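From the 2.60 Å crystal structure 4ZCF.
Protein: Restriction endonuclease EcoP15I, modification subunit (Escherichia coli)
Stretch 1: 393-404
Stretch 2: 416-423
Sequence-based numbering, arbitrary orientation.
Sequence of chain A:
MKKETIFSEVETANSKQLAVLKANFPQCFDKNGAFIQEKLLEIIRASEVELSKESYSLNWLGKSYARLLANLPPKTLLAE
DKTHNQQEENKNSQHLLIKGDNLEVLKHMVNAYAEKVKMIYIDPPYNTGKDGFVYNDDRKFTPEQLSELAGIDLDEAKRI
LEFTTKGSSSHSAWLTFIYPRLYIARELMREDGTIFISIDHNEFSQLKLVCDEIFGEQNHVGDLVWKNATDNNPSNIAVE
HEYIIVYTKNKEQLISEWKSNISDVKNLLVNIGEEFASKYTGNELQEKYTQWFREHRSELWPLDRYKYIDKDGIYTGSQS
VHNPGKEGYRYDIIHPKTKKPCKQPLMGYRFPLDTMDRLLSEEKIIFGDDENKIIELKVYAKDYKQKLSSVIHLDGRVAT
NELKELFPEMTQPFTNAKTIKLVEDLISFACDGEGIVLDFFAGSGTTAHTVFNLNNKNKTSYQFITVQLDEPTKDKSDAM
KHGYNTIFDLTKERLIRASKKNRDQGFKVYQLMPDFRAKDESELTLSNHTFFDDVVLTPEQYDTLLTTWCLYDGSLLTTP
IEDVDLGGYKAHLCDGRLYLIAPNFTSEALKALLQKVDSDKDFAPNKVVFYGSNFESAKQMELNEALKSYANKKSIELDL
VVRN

Stretch 1, residues 393-404: HLDGRVATNELK
Stretch 2, residues 416-423: NAKTIKLV

Contact between residues 393-404 and 416-423 of the EcoP15I modification subunit. The first stretch begins extended, with phi/psi of -99/107 at H393, -158/116 at L394 and -62/122 at D395, then turns into helical angles from G396 (-77/-22) onward. Regular helix follows and runs to K404, with backbone bonds E402 N to V398 O (3.1 Å), L403 N to A399 O (3.2 Å) and K404 N to T400 O (2.9 Å). The second stretch is extended through A417 (-57/157), K418 (-89/146) and T419 (-75/146), then takes up helical angles, with -69/-22 at I420, in a helix that continues beyond V423. The backbones come nearest where A399 CA lies 4.5 Å from T419 CA; L394 CA and L422 CA are 7.5 Å apart. The stretches run in opposite order past each other: L394 lies by L422, A399 by T419 and L403 by A417. Together the stretches bury 435 Å², both sides summed.

E402 is the polar center of the contact. Its CA-to-CB bond points toward the second stretch, and chi1 -76° (m), chi2 162° (t) and chi3 14° carry the carboxylate to the start of the second helix. There E402 OE2 accepts from T419 OG1 at 2.6 Å, and E402 OE1 accepts from I420 N at 3.2 Å with an N-H...O angle of 160°. A glutamate suits this place because its two oxygens can take a hydroxyl and a backbone amide at once. T419, with chi1 166° (t), is the N-cap: T419 OG1 also accepts from K421 N at 3.2 Å, so one hydroxyl caps its own helix and donates to the other stretch. Two waters extend the network. Water 1 donates to E402 OE2 (2.6 Å) and accepts from K421 NZ (3.3 Å), linking the opposite charges of acid and lysine; water 2 donates to E402 OE1 (2.8 Å) and to K418 O (2.9 Å).

Each stretch brings an alanine to the contact. A399, buried, directs CB toward the second stretch, 3.4 Å from A417 O and 4.4 Å from A417 CB. A417 CB in turn meets L403 CD1 at 3.9 Å, with L403 at chi1 -77° (m), chi2 163° (t). V398 (chi1 -65°, m) has a sideways CA-to-CB bond, yet its CG2 touches both branches of T419, 3.5 Å from T419 OG1 and 4.0 Å from T419 CG2; T419 CG2 also lies 4.0 Å from L394 CD2 and 4.2 Å from G396 CA. The CA-to-CB bond of L394 points toward the second stretch; with chi1 178° (t) and chi2 80° (p), L394 CD2 packs 3.8 Å from L422 CB and 3.7 Å from L422 N, covering backbone as well as side chain.

D395 and R397 point away. Within their stretch, R397 NE pairs with D395 OD2 at 3.2 Å in a salt bridge of charges only, and R397 N gives a weak bond to D395 OD1 at 3.4 Å. T400, also pointing away, has chi1 60° (p) and donates from OG1 to R397 O at 2.7 Å.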

# COMPACT_ATOMS: atom_id res chain seq x y z
N HIS A 393 -5.24 -8.85 -21.94
CA HIS A 393 -5.38 -10.03 -22.80
C HIS A 393 -4.07 -10.29 -23.45
O HIS A 393 -3.64 -9.54 -24.32
CB HIS A 393 -6.45 -9.80 -23.90
CG HIS A 393 -7.81 -9.71 -23.32
ND1 HIS A 393 -8.58 -10.85 -23.12
CD2 HIS A 393 -8.46 -8.65 -22.79
CE1 HIS A 393 -9.68 -10.43 -22.51
NE2 HIS A 393 -9.64 -9.11 -22.29
N LEU A 394 -3.40 -11.34 -22.99
CA LEU A 394 -2.10 -11.73 -23.49
C LEU A 394 -1.90 -13.21 -23.19
O LEU A 394 -1.90 -13.60 -22.01
CB LEU A 394 -1.02 -10.87 -22.82
CG LEU A 394 0.42 -11.17 -23.19
CD1 LEU A 394 0.79 -10.54 -24.53
CD2 LEU A 394 1.34 -10.74 -22.05
N ASP A 395 -1.78 -14.03 -24.25
CA ASP A 395 -1.58 -15.46 -24.14
C ASP A 395 -0.26 -15.73 -23.43
O ASP A 395 0.80 -15.27 -23.86
CB ASP A 395 -1.59 -16.12 -25.55
CG ASP A 395 -1.99 -17.59 -25.60
OD1 ASP A 395 -2.01 -18.25 -24.52
OD2 ASP A 395 -2.31 -18.07 -26.70
N GLY A 396 -0.36 -16.47 -22.32
CA GLY A 396 0.79 -16.83 -21.51
C GLY A 396 1.62 -17.95 -22.10
O GLY A 396 2.80 -18.08 -21.76
N ARG A 397 1.02 -18.76 -23.00
CA ARG A 397 1.72 -19.89 -23.64
C ARG A 397 2.93 -19.50 -24.53
O ARG A 397 3.76 -20.36 -24.81
CB ARG A 397 0.75 -20.94 -24.23
CG ARG A 397 0.16 -20.62 -25.60
CD ARG A 397 -0.79 -21.73 -26.02
NE ARG A 397 -2.00 -21.21 -26.67
CZ ARG A 397 -3.23 -21.33 -26.18
NH1 ARG A 397 -3.44 -21.95 -25.03
NH2 ARG A 397 -4.26 -20.83 -26.85
N VAL A 398 3.09 -18.19 -24.86
CA VAL A 398 4.24 -17.65 -25.60
C VAL A 398 5.56 -17.78 -24.84
O VAL A 398 6.61 -17.67 -25.46
CB VAL A 398 4.06 -16.24 -26.20
CG1 VAL A 398 2.99 -16.24 -27.28
CG2 VAL A 398 3.76 -15.19 -25.14
N ALA A 399 5.52 -18.02 -23.52
CA ALA A 399 6.70 -18.24 -22.67
C ALA A 399 7.47 -19.49 -23.11
O ALA A 399 8.68 -19.56 -22.89
CB ALA A 399 6.29 -18.36 -21.21
N THR A 400 6.80 -20.46 -23.75
CA THR A 400 7.43 -21.68 -24.27
C THR A 400 8.23 -21.32 -25.53
O THR A 400 9.33 -21.84 -25.73
CB THR A 400 6.40 -22.78 -24.51
OG1 THR A 400 5.42 -22.33 -25.46
CG2 THR A 400 5.73 -23.26 -23.23
N ASN A 401 7.72 -20.40 -26.35
CA ASN A 401 8.36 -19.93 -27.57
C ASN A 401 9.66 -19.15 -27.25
O ASN A 401 10.68 -19.35 -27.90
CB ASN A 401 7.38 -19.06 -28.35
CG ASN A 401 7.67 -18.98 -29.82
OD1 ASN A 401 7.09 -19.72 -30.63
ND2 ASN A 401 8.55 -18.04 -30.21
N GLU A 402 9.59 -18.27 -26.23
CA GLU A 402 10.68 -17.43 -25.73
C GLU A 402 11.84 -18.29 -25.21
O GLU A 402 13.01 -17.96 -25.46
CB GLU A 402 10.16 -16.56 -24.58
CG GLU A 402 9.33 -15.38 -25.04
CD GLU A 402 8.45 -14.76 -23.98
OE1 GLU A 402 8.65 -15.06 -22.78
OE2 GLU A 402 7.57 -13.95 -24.35
N LEU A 403 11.49 -19.37 -24.50
CA LEU A 403 12.41 -20.32 -23.90
C LEU A 403 12.98 -21.36 -24.86
O LEU A 403 14.08 -21.85 -24.62
CB LEU A 403 11.83 -20.93 -22.62
CG LEU A 403 11.87 -20.01 -21.39
CD1 LEU A 403 10.93 -20.49 -20.31
CD2 LEU A 403 13.29 -19.89 -20.83
N LYS A 404 12.25 -21.67 -25.96
CA LYS A 404 12.77 -22.58 -26.99
C LYS A 404 13.79 -21.81 -27.85
O LYS A 404 14.69 -22.40 -28.43
CB LYS A 404 11.64 -23.19 -27.85
CG LYS A 404 12.06 -24.45 -28.64
CD LYS A 404 12.07 -25.72 -27.78
CE LYS A 404 13.11 -26.73 -28.21
NZ LYS A 404 12.81 -27.38 -29.51
N ASN A 416 5.68 -23.39 -15.97
CA ASN A 416 4.63 -22.37 -16.09
C ASN A 416 5.20 -20.92 -16.00
O ASN A 416 4.59 -20.03 -15.36
CB ASN A 416 3.52 -22.59 -15.05
N ALA A 417 6.36 -20.71 -16.67
CA ALA A 417 7.11 -19.44 -16.70
C ALA A 417 6.29 -18.24 -17.22
O ALA A 417 5.29 -18.39 -17.92
CB ALA A 417 8.38 -19.60 -17.51
N LYS A 418 6.70 -17.04 -16.83
CA LYS A 418 6.01 -15.86 -17.29
C LYS A 418 6.60 -15.42 -18.60
O LYS A 418 7.83 -15.48 -18.78
CB LYS A 418 6.12 -14.69 -16.28
CG LYS A 418 5.39 -14.88 -14.95
CD LYS A 418 3.89 -14.74 -15.06
CE LYS A 418 3.23 -15.13 -13.79
NZ LYS A 418 3.24 -16.60 -13.61
N THR A 419 5.75 -14.88 -19.47
CA THR A 419 6.21 -14.26 -20.69
C THR A 419 6.81 -12.88 -20.37
O THR A 419 6.37 -12.20 -19.45
CB THR A 419 5.17 -14.27 -21.81
OG1 THR A 419 5.61 -13.36 -22.82
CG2 THR A 419 3.77 -13.87 -21.34
N ILE A 420 7.84 -12.50 -21.11
CA ILE A 420 8.54 -11.22 -21.02
C ILE A 420 7.65 -10.05 -21.50
O ILE A 420 7.87 -8.92 -21.09
CB ILE A 420 9.94 -11.30 -21.75
CG1 ILE A 420 9.77 -11.47 -23.30
CG2 ILE A 420 10.82 -12.42 -21.15
CD1 ILE A 420 11.07 -11.67 -24.16
N LYS A 421 6.62 -10.34 -22.32
CA LYS A 421 5.66 -9.35 -22.86
C LYS A 421 4.67 -8.76 -21.81
O LYS A 421 4.08 -7.69 -22.04
CB LYS A 421 4.91 -9.92 -24.08
CG LYS A 421 5.79 -10.37 -25.25
CD LYS A 421 6.41 -9.22 -26.04
CE LYS A 421 6.99 -9.67 -27.36
NZ LYS A 421 8.30 -10.38 -27.22
N LEU A 422 4.55 -9.42 -20.65
CA LEU A 422 3.67 -8.99 -19.56
C LEU A 422 4.32 -7.93 -18.65
O LEU A 422 3.70 -6.89 -18.38
CB LEU A 422 3.21 -10.22 -18.73
CG LEU A 422 2.41 -9.91 -17.46
CD1 LEU A 422 0.97 -9.51 -17.80
CD2 LEU A 422 2.47 -11.05 -16.49
N VAL A 423 5.52 -8.24 -18.12
CA VAL A 423 6.25 -7.38 -17.17
C VAL A 423 6.86 -6.16 -17.82
O VAL A 423 7.14 -5.18 -17.14
CB VAL A 423 7.32 -8.19 -16.44
O HOH W 1 7.21 -13.44 -26.89
O HOH W 2 9.90 -16.36 -20.61